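Local coordinates for protein nicotinate phosphoribosyltransferase (Porphyromonas gingivalis, PDB 2IM5) that probably catalyses the ATP-dependent transfer of a phosphoribosyl group from phosphoribosyl pyrophosphate to nicotinate, giving nicotinate ribonucleotide for NAD synthesis, at residues E174-V179 / V197-K202; R55-L60 / T117-P122. All coordinates share one frame; numbering follows the deposited sequence.

Contact 1 (E174-V179 / V197-K202)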
loop_
_atom_site.group_PDB
_atom_site.type_symbol
_atom_site.label_atom_id
_atom_site.label_comp_id
_atom_site.label_asym_id
_atom_site.label_seq_id
_atom_site.Cartn_x
_atom_site.Cartn_y
_atom_site.Cartn_z
ATOM N N GLU A 174 -5.292 -5.203 -17.568
ATOM C CA GLU A 174 -5.713 -6.440 -18.209
ATOM C C GLU A 174 -5.035 -7.653 -17.584
ATOM O O GLU A 174 -5.677 -8.668 -17.335
ATOM C CB GLU A 174 -5.410 -6.361 -19.704
ATOM C CG GLU A 174 -5.804 -7.584 -20.494
ATOM C CD GLU A 174 -5.680 -7.347 -21.980
ATOM O OE1 GLU A 174 -4.610 -6.867 -22.422
ATOM O OE2 GLU A 174 -6.654 -7.636 -22.704
ATOM N N VAL A 175 -3.736 -7.550 -17.326
ATOM C CA VAL A 175 -3.026 -8.659 -16.700
ATOM C C VAL A 175 -3.509 -8.887 -15.255
ATOM O O VAL A 175 -3.770 -10.029 -14.865
ATOM C CB VAL A 175 -1.504 -8.422 -16.706
ATOM C CG1 VAL A 175 -0.814 -9.433 -15.808
ATOM C CG2 VAL A 175 -0.971 -8.525 -18.135
ATOM N N GLU A 176 -3.634 -7.818 -14.464
ATOM C CA GLU A 176 -4.095 -7.982 -13.084
ATOM C C GLU A 176 -5.514 -8.546 -13.069
ATOM O O GLU A 176 -5.845 -9.385 -12.236
ATOM C CB GLU A 176 -4.072 -6.654 -12.302
ATOM C CG GLU A 176 -4.682 -6.798 -10.895
ATOM C CD GLU A 176 -4.624 -5.528 -10.018
ATOM O OE1 GLU A 176 -4.554 -4.391 -10.552
ATOM O OE2 GLU A 176 -4.678 -5.682 -8.775
ATOM N N ASP A 177 -6.339 -8.085 -14.002
ATOM C CA ASP A 177 -7.722 -8.537 -14.099
ATOM C C ASP A 177 -7.794 -10.042 -14.344
ATOM O O ASP A 177 -8.488 -10.765 -13.632
ATOM C CB ASP A 177 -8.430 -7.801 -15.240
ATOM C CG ASP A 177 -9.933 -8.022 -15.241
ATOM O OD1 ASP A 177 -10.395 -9.064 -14.734
ATOM O OD2 ASP A 177 -10.662 -7.157 -15.763
ATOM N N ARG A 178 -7.080 -10.510 -15.362
ATOM C CA ARG A 178 -7.080 -11.933 -15.696
ATOM C C ARG A 178 -6.446 -12.783 -14.598
ATOM O O ARG A 178 -6.947 -13.857 -14.278
ATOM C CB ARG A 178 -6.357 -12.165 -17.029
ATOM C CG ARG A 178 -6.331 -13.622 -17.483
ATOM C CD ARG A 178 -7.724 -14.246 -17.435
ATOM N NE ARG A 178 -7.691 -15.676 -17.735
ATOM C CZ ARG A 178 -8.709 -16.509 -17.526
ATOM N NH1 ARG A 178 -9.849 -16.059 -17.011
ATOM N NH2 ARG A 178 -8.587 -17.794 -17.833
ATOM N N VAL A 179 -5.349 -12.304 -14.026
ATOM C CA VAL A 179 -4.666 -13.029 -12.958
ATOM C C VAL A 179 -5.597 -13.211 -11.760
ATOM O O VAL A 179 -5.627 -14.280 -11.143
ATOM C CB VAL A 179 -3.382 -12.286 -12.501
ATOM C CG1 VAL A 179 -2.877 -12.861 -11.176
ATOM C CG2 VAL A 179 -2.293 -12.428 -13.569
ATOM N N VAL A 197 -9.856 -2.408 -5.221
ATOM C CA VAL A 197 -11.298 -2.321 -4.972
ATOM C C VAL A 197 -12.149 -2.592 -6.211
ATOM O O VAL A 197 -13.184 -3.263 -6.125
ATOM C CB VAL A 197 -11.668 -0.949 -4.373
ATOM C CG1 VAL A 197 -13.140 -0.928 -3.961
ATOM C CG2 VAL A 197 -10.769 -0.663 -3.173
ATOM N N HIS A 198 -11.709 -2.077 -7.357
ATOM C CA HIS A 198 -12.413 -2.281 -8.616
ATOM C C HIS A 198 -12.512 -3.763 -8.999
ATOM O O HIS A 198 -13.589 -4.257 -9.363
ATOM C CB HIS A 198 -11.715 -1.523 -9.746
ATOM C CG HIS A 198 -12.107 -1.989 -11.113
ATOM N ND1 HIS A 198 -13.410 -1.960 -11.568
ATOM C CD2 HIS A 198 -11.367 -2.503 -12.125
ATOM C CE1 HIS A 198 -13.454 -2.431 -12.801
ATOM N NE2 HIS A 198 -12.227 -2.769 -13.162
ATOM N N LEU A 199 -11.388 -4.470 -8.929
ATOM C CA LEU A 199 -11.384 -5.877 -9.280
ATOM C C LEU A 199 -12.096 -6.741 -8.238
ATOM O O LEU A 199 -12.568 -7.833 -8.550
ATOM C CB LEU A 199 -9.947 -6.353 -9.506
ATOM C CG LEU A 199 -9.306 -5.708 -10.746
ATOM C CD1 LEU A 199 -7.892 -6.233 -10.944
ATOM C CD2 LEU A 199 -10.169 -6.003 -11.985
ATOM N N ALA A 200 -12.176 -6.257 -7.002
ATOM C CA ALA A 200 -12.866 -6.999 -5.955
ATOM C C ALA A 200 -14.353 -6.907 -6.289
ATOM O O ALA A 200 -15.109 -7.863 -6.125
ATOM C CB ALA A 200 -12.593 -6.379 -4.595
ATOM N N HIS A 201 -14.755 -5.738 -6.771
ATOM C CA HIS A 201 -16.135 -5.494 -7.153
ATOM C C HIS A 201 -16.473 -6.370 -8.355
ATOM O O HIS A 201 -17.453 -7.117 -8.345
ATOM C CB HIS A 201 -16.319 -4.021 -7.527
ATOM C CG HIS A 201 -17.682 -3.692 -8.053
ATOM N ND1 HIS A 201 -17.926 -2.590 -8.844
ATOM C CD2 HIS A 201 -18.879 -4.305 -7.885
ATOM C CE1 HIS A 201 -19.212 -2.538 -9.141
ATOM N NE2 HIS A 201 -19.813 -3.567 -8.572
ATOM N N LYS A 202 -15.639 -6.276 -9.385
ATOM C CA LYS A 202 -15.831 -7.034 -10.614
ATOM C C LYS A 202 -15.858 -8.556 -10.442
ATOM O O LYS A 202 -16.701 -9.235 -11.034
ATOM C CB LYS A 202 -14.742 -6.667 -11.623
ATOM C CG LYS A 202 -14.796 -7.479 -12.897
ATOM C CD LYS A 202 -13.864 -6.928 -13.966
ATOM C CE LYS A 202 -13.918 -7.806 -15.216
ATOM N NZ LYS A 202 -13.119 -7.241 -16.325
#

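Contact 2 (R55-L60 / T117-P122)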
loop_
_atom_site.group_PDB
_atom_site.type_symbol
_atom_site.label_atom_id
_atom_site.label_comp_id
_atom_site.label_asym_id
_atom_site.label_seq_id
_atom_site.Cartn_x
_atom_site.Cartn_y
_atom_site.Cartn_z
ATOM N N ARG A 55 -4.506 13.787 -17.064
ATOM C CA ARG A 55 -5.615 14.664 -17.428
ATOM C C ARG A 55 -6.876 13.849 -17.711
ATOM O O ARG A 55 -7.987 14.265 -17.376
ATOM C CB ARG A 55 -5.248 15.519 -18.645
ATOM C CG ARG A 55 -4.257 16.632 -18.321
ATOM C CD ARG A 55 -4.130 17.614 -19.471
ATOM N NE ARG A 55 -3.175 17.175 -20.484
ATOM C CZ ARG A 55 -1.895 17.537 -20.513
ATOM N NH1 ARG A 55 -1.406 18.350 -19.584
ATOM N NH2 ARG A 55 -1.103 17.085 -21.477
ATOM N N ALA A 56 -6.702 12.679 -18.319
ATOM C CA ALA A 56 -7.841 11.820 -18.637
ATOM C C ALA A 56 -8.595 11.399 -17.376
ATOM O O ALA A 56 -9.812 11.230 -17.408
ATOM C CB ALA A 56 -7.373 10.584 -19.393
ATOM N N MET A 57 -7.871 11.247 -16.267
ATOM C CA MET A 57 -8.480 10.822 -15.011
ATOM C C MET A 57 -9.538 11.788 -14.465
ATOM O O MET A 57 -10.376 11.406 -13.637
ATOM C CB MET A 57 -7.385 10.565 -13.962
ATOM C CG MET A 57 -6.529 9.324 -14.256
ATOM S SD MET A 57 -5.156 9.046 -13.096
ATOM C CE MET A 57 -6.069 8.895 -11.571
ATOM N N ALA A 58 -9.518 13.030 -14.940
ATOM C CA ALA A 58 -10.485 14.026 -14.483
ATOM C C ALA A 58 -11.909 13.648 -14.882
ATOM O O ALA A 58 -12.873 14.179 -14.335
ATOM C CB ALA A 58 -10.134 15.406 -15.046
ATOM N N ALA A 59 -12.040 12.726 -15.827
ATOM C CA ALA A 59 -13.354 12.296 -16.290
ATOM C C ALA A 59 -13.951 11.155 -15.454
ATOM O O ALA A 59 -15.126 10.831 -15.590
ATOM C CB ALA A 59 -13.275 11.879 -17.760
ATOM N N LEU A 60 -13.147 10.551 -14.589
ATOM C CA LEU A 60 -13.626 9.455 -13.754
ATOM C C LEU A 60 -14.680 9.899 -12.743
ATOM O O LEU A 60 -14.607 10.993 -12.179
ATOM C CB LEU A 60 -12.458 8.815 -13.001
ATOM C CG LEU A 60 -11.340 8.176 -13.831
ATOM C CD1 LEU A 60 -10.178 7.824 -12.931
ATOM C CD2 LEU A 60 -11.867 6.943 -14.548
ATOM N N THR A 117 -3.662 12.084 -1.668
ATOM C CA THR A 117 -3.230 10.738 -1.339
ATOM C C THR A 117 -3.826 9.750 -2.358
ATOM O O THR A 117 -3.252 8.702 -2.629
ATOM C CB THR A 117 -3.663 10.334 0.089
ATOM O OG1 THR A 117 -3.087 9.062 0.410
ATOM C CG2 THR A 117 -5.183 10.241 0.197
ATOM N N LEU A 118 -4.970 10.106 -2.935
ATOM C CA LEU A 118 -5.641 9.250 -3.912
ATOM C C LEU A 118 -4.908 9.112 -5.259
ATOM O O LEU A 118 -5.218 8.213 -6.033
ATOM C CB LEU A 118 -7.070 9.756 -4.151
ATOM C CG LEU A 118 -7.935 9.905 -2.891
ATOM C CD1 LEU A 118 -9.302 10.462 -3.274
ATOM C CD2 LEU A 118 -8.084 8.551 -2.191
ATOM N N TRP A 119 -3.944 9.991 -5.530
ATOM C CA TRP A 119 -3.184 9.944 -6.778
ATOM C C TRP A 119 -2.155 8.813 -6.848
ATOM O O TRP A 119 -1.925 8.247 -7.915
ATOM C CB TRP A 119 -2.415 11.260 -7.006
ATOM C CG TRP A 119 -3.219 12.434 -7.474
ATOM C CD1 TRP A 119 -3.454 13.590 -6.782
ATOM C CD2 TRP A 119 -3.826 12.607 -8.765
ATOM N NE1 TRP A 119 -4.160 14.471 -7.563
ATOM C CE2 TRP A 119 -4.405 13.897 -8.783
ATOM C CE3 TRP A 119 -3.931 11.798 -9.907
ATOM C CZ2 TRP A 119 -5.084 14.402 -9.900
ATOM C CZ3 TRP A 119 -4.604 12.298 -11.020
ATOM C CH2 TRP A 119 -5.174 13.592 -11.007
ATOM N N GLU A 120 -1.537 8.486 -5.714
ATOM C CA GLU A 120 -0.474 7.477 -5.669
ATOM C C GLU A 120 -0.597 6.208 -6.507
ATOM O O GLU A 120 0.163 6.016 -7.461
ATOM C CB GLU A 120 -0.176 7.050 -4.230
ATOM C CG GLU A 120 1.094 6.191 -4.135
ATOM C CD GLU A 120 1.106 5.248 -2.939
ATOM O OE1 GLU A 120 0.162 5.313 -2.124
ATOM O OE2 GLU A 120 2.055 4.438 -2.814
ATOM N N THR A 121 -1.524 5.334 -6.129
ATOM C CA THR A 121 -1.700 4.068 -6.824
ATOM C C THR A 121 -2.043 4.197 -8.308
ATOM O O THR A 121 -1.425 3.540 -9.141
ATOM C CB THR A 121 -2.753 3.183 -6.106
ATOM O OG1 THR A 121 -2.245 2.784 -4.825
ATOM C CG2 THR A 121 -3.044 1.925 -6.916
ATOM N N PRO A 122 -3.031 5.041 -8.661
ATOM C CA PRO A 122 -3.386 5.196 -10.075
ATOM C C PRO A 122 -2.197 5.671 -10.919
ATOM O O PRO A 122 -1.936 5.135 -11.999
ATOM C CB PRO A 122 -4.510 6.229 -10.034
ATOM C CG PRO A 122 -5.138 5.992 -8.696
ATOM C CD PRO A 122 -3.950 5.810 -7.803
#

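Contact 1 (E174-V179 / V197-K202)
Asp177 and Leu199 mark the nearest backbone approach, 6.6 Å between their CA atoms, where two short helical segments cross at -41° with their axes 10.6 Å apart. The segments belong to helices 173-186 and 197-203, which come before and after strand 191-194 of the parallel beta sheet in the chain. Both lie in the alpha/beta, TIM-barrel-like region of the NAPRTase family.

Leu199 fills the space between the helices with its two methyl branches. Leu199 CD1 lies 3.3 Å from Glu176 CG and reaches on to the carboxylate carbon CD. The Glu176 chain is extended, and its first torsion, with CG anti to the backbone N (chi1 175°), brings CG up against that methyl, the two side chains crossing at a slant. The acid end of Glu176 is buried, and OE1 is held by a salt bridge to Arg170. The other branch, Leu199 CD2, touches the Asp177 carboxylate carbon, 3.8 Å from CG.

Further out, Lys202 is exposed and reaches in with a fully extended chain, crossing Asp177 at about a right angle. The two form a salt bridge that is also a hydrogen bond. The other carboxylate oxygen, OD1, is hydrogen-bonded to His203 NE2, so both oxygens of Asp177 have partners on helix 197-203. The lysine bond is short: Lys202 NZ sits 2.5 Å from Asp177 OD2, on the syn lone pair of that oxygen.

Contact 2 (R55-L60 / T117-P122)
Met57 reaches across to Trp119 and Pro122 in a Met-aromatic contact within the N-terminal domain of the NAPRTase fold. It joins segment 55-60, which carries the last part of helix 44-56, to segment 117-122, which leads into helix 120-134. All three residues are buried, and no hydrogen bond links the two segments.

CB of Met57 points toward the other segment. CG is placed anti to the carbonyl carbon (chi1 -70°), and the chain runs straight on to the sulfur. Met57 SD arrives at the edge of the Trp119 indole, 5.2 Å from the centroid of the six-membered ring and 79° off its normal. The ring atom nearest to Met57 SD is Trp119 CZ3, at 3.9 Å. A bend at the last torsion (chi3 60°) then turns the methyl in between tryptophan and proline. Met57 CE approaches the indole obliquely, 3.7 Å from Trp119 CZ3, with CE3 close behind.

The indole NE1 donates a hydrogen bond to Glu94. Phe90 meets the same ring. On the proline side the fit is tight for two carbons: Met57 CE lies 3.4 Å from Pro122 CB, with the ring atom CG farther off.

In the fold
From the N terminus, contact 2 comes first. Its segment 55-60 is followed by helices 64-73 and 79-87 and strands 95-99 and 105-110 of the antiparallel sheet before the chain returns at 117-122. Contact 1 opens later and closes a much shorter loop, with strand 191-194 between its helices. The two loops follow in series and neither nest nor cross. Contact 2 ties together helical parts of the N-terminal domain, while contact 1 joins neighbouring helices of the TIM-barrel-like region. Their centres are about 17 Å apart and they do not touch. Met167 lies between them, meeting Thr121 of 117-122 and Glu176 of 174-179.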